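Local coordinates for protein 3-oxo-glucose-6-phosphate:glutamate aminotransferase (Bacillus subtilis subsp. subtilis, PDB 4K2B) that catalyses the reversible pyridoxal phosphate-dependent transamination of 3-dehydro-glucose 6-phosphate with glutamate to give kanosamine 6-phosphate, a step in antibiotic biosynthesis, at residues B[181-186]-B[212-217]. Sequence-based numbering, arbitrary orientation.
Sequences KIEEAI and ANRYKL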
loop_
_atom_site.group_PDB
_atom_site.type_symbol
_atom_site.label_atom_id
_atom_site.label_comp_id
_atom_site.label_asym_id
_atom_site.label_seq_id
_atom_site.Cartn_x
_atom_site.Cartn_y
_atom_site.Cartn_z
ATOM N N LYS B 181 34.444 -3.363 7.958
ATOM C CA LYS B 181 34.594 -3.266 6.506
ATOM C C LYS B 181 33.856 -2.060 5.932
ATOM O O LYS B 181 33.884 -1.834 4.727
ATOM C CB LYS B 181 34.081 -4.535 5.815
ATOM C CG LYS B 181 34.745 -5.821 6.262
ATOM C CD LYS B 181 36.021 -6.096 5.499
ATOM C CE LYS B 181 36.710 -7.324 6.069
ATOM N NZ LYS B 181 38.038 -7.540 5.447
ATOM N N ILE B 182 33.189 -1.300 6.792
ATOM C CA ILE B 182 32.401 -0.149 6.356
ATOM C C ILE B 182 33.293 1.056 6.057
ATOM O O ILE B 182 33.126 1.740 5.050
ATOM C CB ILE B 182 31.377 0.263 7.439
ATOM C CG1 ILE B 182 30.292 -0.803 7.600
ATOM C CG2 ILE B 182 30.754 1.622 7.118
ATOM C CD1 ILE B 182 29.327 -0.528 8.758
ATOM N N GLU B 183 34.234 1.315 6.951
ATOM C CA GLU B 183 35.134 2.450 6.820
ATOM C C GLU B 183 35.912 2.414 5.507
ATOM O O GLU B 183 36.054 3.434 4.853
ATOM C CB GLU B 183 36.091 2.453 8.004
ATOM C CG GLU B 183 36.880 3.713 8.169
ATOM C CD GLU B 183 37.536 3.766 9.531
ATOM O OE1 GLU B 183 37.227 2.886 10.370
ATOM O OE2 GLU B 183 38.350 4.680 9.761
ATOM N N GLU B 184 36.388 1.232 5.112
ATOM C CA GLU B 184 37.121 1.068 3.857
ATOM C C GLU B 184 36.344 1.611 2.673
ATOM O O GLU B 184 36.935 2.046 1.689
ATOM C CB GLU B 184 37.374 -0.411 3.563
ATOM C CG GLU B 184 38.283 -1.140 4.532
ATOM C CD GLU B 184 38.340 -2.633 4.242
ATOM O OE1 GLU B 184 37.882 -3.042 3.144
ATOM O OE2 GLU B 184 38.830 -3.390 5.113
ATOM N N ALA B 185 35.020 1.558 2.758
ATOM C CA ALA B 185 34.174 1.822 1.598
ATOM C C ALA B 185 33.717 3.269 1.502
ATOM O O ALA B 185 33.182 3.685 0.478
ATOM C CB ALA B 185 32.962 0.883 1.597
ATOM N N ILE B 186 33.905 4.022 2.577
ATOM C CA ILE B 186 33.475 5.413 2.616
ATOM C C ILE B 186 34.204 6.259 1.565
ATOM O O ILE B 186 35.428 6.245 1.483
ATOM C CB ILE B 186 33.682 6.000 4.021
ATOM C CG1 ILE B 186 32.870 5.191 5.038
ATOM C CG2 ILE B 186 33.284 7.468 4.055
ATOM C CD1 ILE B 186 33.073 5.604 6.472
ATOM N N ALA B 212 29.911 6.161 11.827
ATOM C CA ALA B 212 29.001 7.152 11.254
ATOM C C ALA B 212 29.294 8.552 11.780
ATOM O O ALA B 212 29.377 9.503 10.996
ATOM C CB ALA B 212 27.565 6.786 11.543
ATOM N N ASN B 213 29.421 8.670 13.105
ATOM C CA ASN B 213 29.841 9.921 13.736
ATOM C C ASN B 213 31.151 10.429 13.168
ATOM O O ASN B 213 31.249 11.588 12.782
ATOM C CB ASN B 213 29.954 9.764 15.253
ATOM C CG ASN B 213 28.605 9.690 15.917
ATOM O OD1 ASN B 213 27.587 10.000 15.294
ATOM N ND2 ASN B 213 28.578 9.275 17.181
ATOM N N ARG B 214 32.144 9.545 13.093
ATOM C CA ARG B 214 33.480 9.907 12.616
ATOM C C ARG B 214 33.469 10.513 11.215
ATOM O O ARG B 214 34.258 11.419 10.922
ATOM C CB ARG B 214 34.413 8.690 12.652
ATOM C CG ARG B 214 35.882 9.007 12.365
ATOM C CD ARG B 214 36.770 7.780 12.543
ATOM N NE ARG B 214 36.495 7.124 13.817
ATOM C CZ ARG B 214 36.568 5.812 14.020
ATOM N NH1 ARG B 214 36.919 4.998 13.028
ATOM N NH2 ARG B 214 36.285 5.316 15.221
ATOM N N TYR B 215 32.578 10.024 10.352
ATOM C CA TYR B 215 32.518 10.516 8.977
ATOM C C TYR B 215 31.242 11.299 8.673
ATOM O O TYR B 215 30.940 11.579 7.506
ATOM C CB TYR B 215 32.688 9.369 7.977
ATOM C CG TYR B 215 34.047 8.701 8.013
ATOM C CD1 TYR B 215 35.061 9.096 7.141
ATOM C CD2 TYR B 215 34.317 7.663 8.910
ATOM C CE1 TYR B 215 36.315 8.482 7.161
ATOM C CE2 TYR B 215 35.558 7.036 8.935
ATOM C CZ TYR B 215 36.557 7.459 8.058
ATOM O OH TYR B 215 37.799 6.857 8.071
ATOM N N LYS B 216 30.510 11.661 9.723
ATOM C CA LYS B 216 29.262 12.415 9.586
ATOM C C LYS B 216 28.258 11.753 8.628
ATOM O O LYS B 216 27.816 12.358 7.658
ATOM C CB LYS B 216 29.538 13.864 9.163
ATOM C CG LYS B 216 30.009 14.766 10.293
ATOM C CD LYS B 216 29.005 14.790 11.441
ATOM C CE LYS B 216 29.445 15.752 12.534
ATOM N NZ LYS B 216 28.523 15.732 13.702
ATOM N N LEU B 217 27.905 10.507 8.909
ATOM C CA LEU B 217 26.946 9.796 8.086
ATOM C C LEU B 217 25.651 9.561 8.842
ATOM O O LEU B 217 25.637 9.511 10.075
ATOM C CB LEU B 217 27.516 8.460 7.622
ATOM C CG LEU B 217 28.830 8.493 6.847
ATOM C CD1 LEU B 217 29.272 7.077 6.568
ATOM C CD2 LEU B 217 28.717 9.289 5.553
#
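The Schellman motif that ends helix 205-214 of this aspartate aminotransferase-type fold sets Tyr-215 and Leu-217 against Ile-186, which follows a short helical turn (182-185) in the loop before strand 190-193. Its two signature bonds run from Leu-217 N to Ala-212 O (2.7 Å) and from Lys-216 N to Asn-213 O, with Lys-216 at positive phi as the C-prime residue. The contact illustrates how a helix terminus can be tied to a neighbouring loop by a polar outer layer and an apolar inner one. In the outer layer Glu-183 serves two partners: with CG anti to the backbone N (chi1 -167°) and an extended chain beyond, its carboxylate reaches both Arg-214 and the Tyr-215 hydroxyl. Tyr-215 OH donates to Glu-183 OE2 at 2.8 Å, meeting the anti side of that oxygen 23° out of the carboxylate plane, while OE2 itself lies in the plane of the ring, at its edge. The other oxygen, Glu-183 OE1, forms a rather long salt bridge of 3.4 Å to Arg-214 NH1, reaching the edge of the guanidinium near its plane. Sharing the carboxylate in this way would restrain the tyrosine hydroxyl, and the nearby positive charge should help to keep Glu-183 ionised. On the inner side, toward the sheet, Ile-186 touches Ile-211 of the same helix and Ile-145 of strand 143-146, and Leu-217 packs on Thr-190 and Ile-193, so the layer joins helix, turn and central sheet. The site is at the protein surface, away from the cofactor and substrate sites. Ile-186 CD1 also touches Leu-217 CD1 at 4.1 Å and makes a CH-pi contact over one face of Tyr-215, offset toward the rim, where it is 3.4 Å from Tyr-215 CD2.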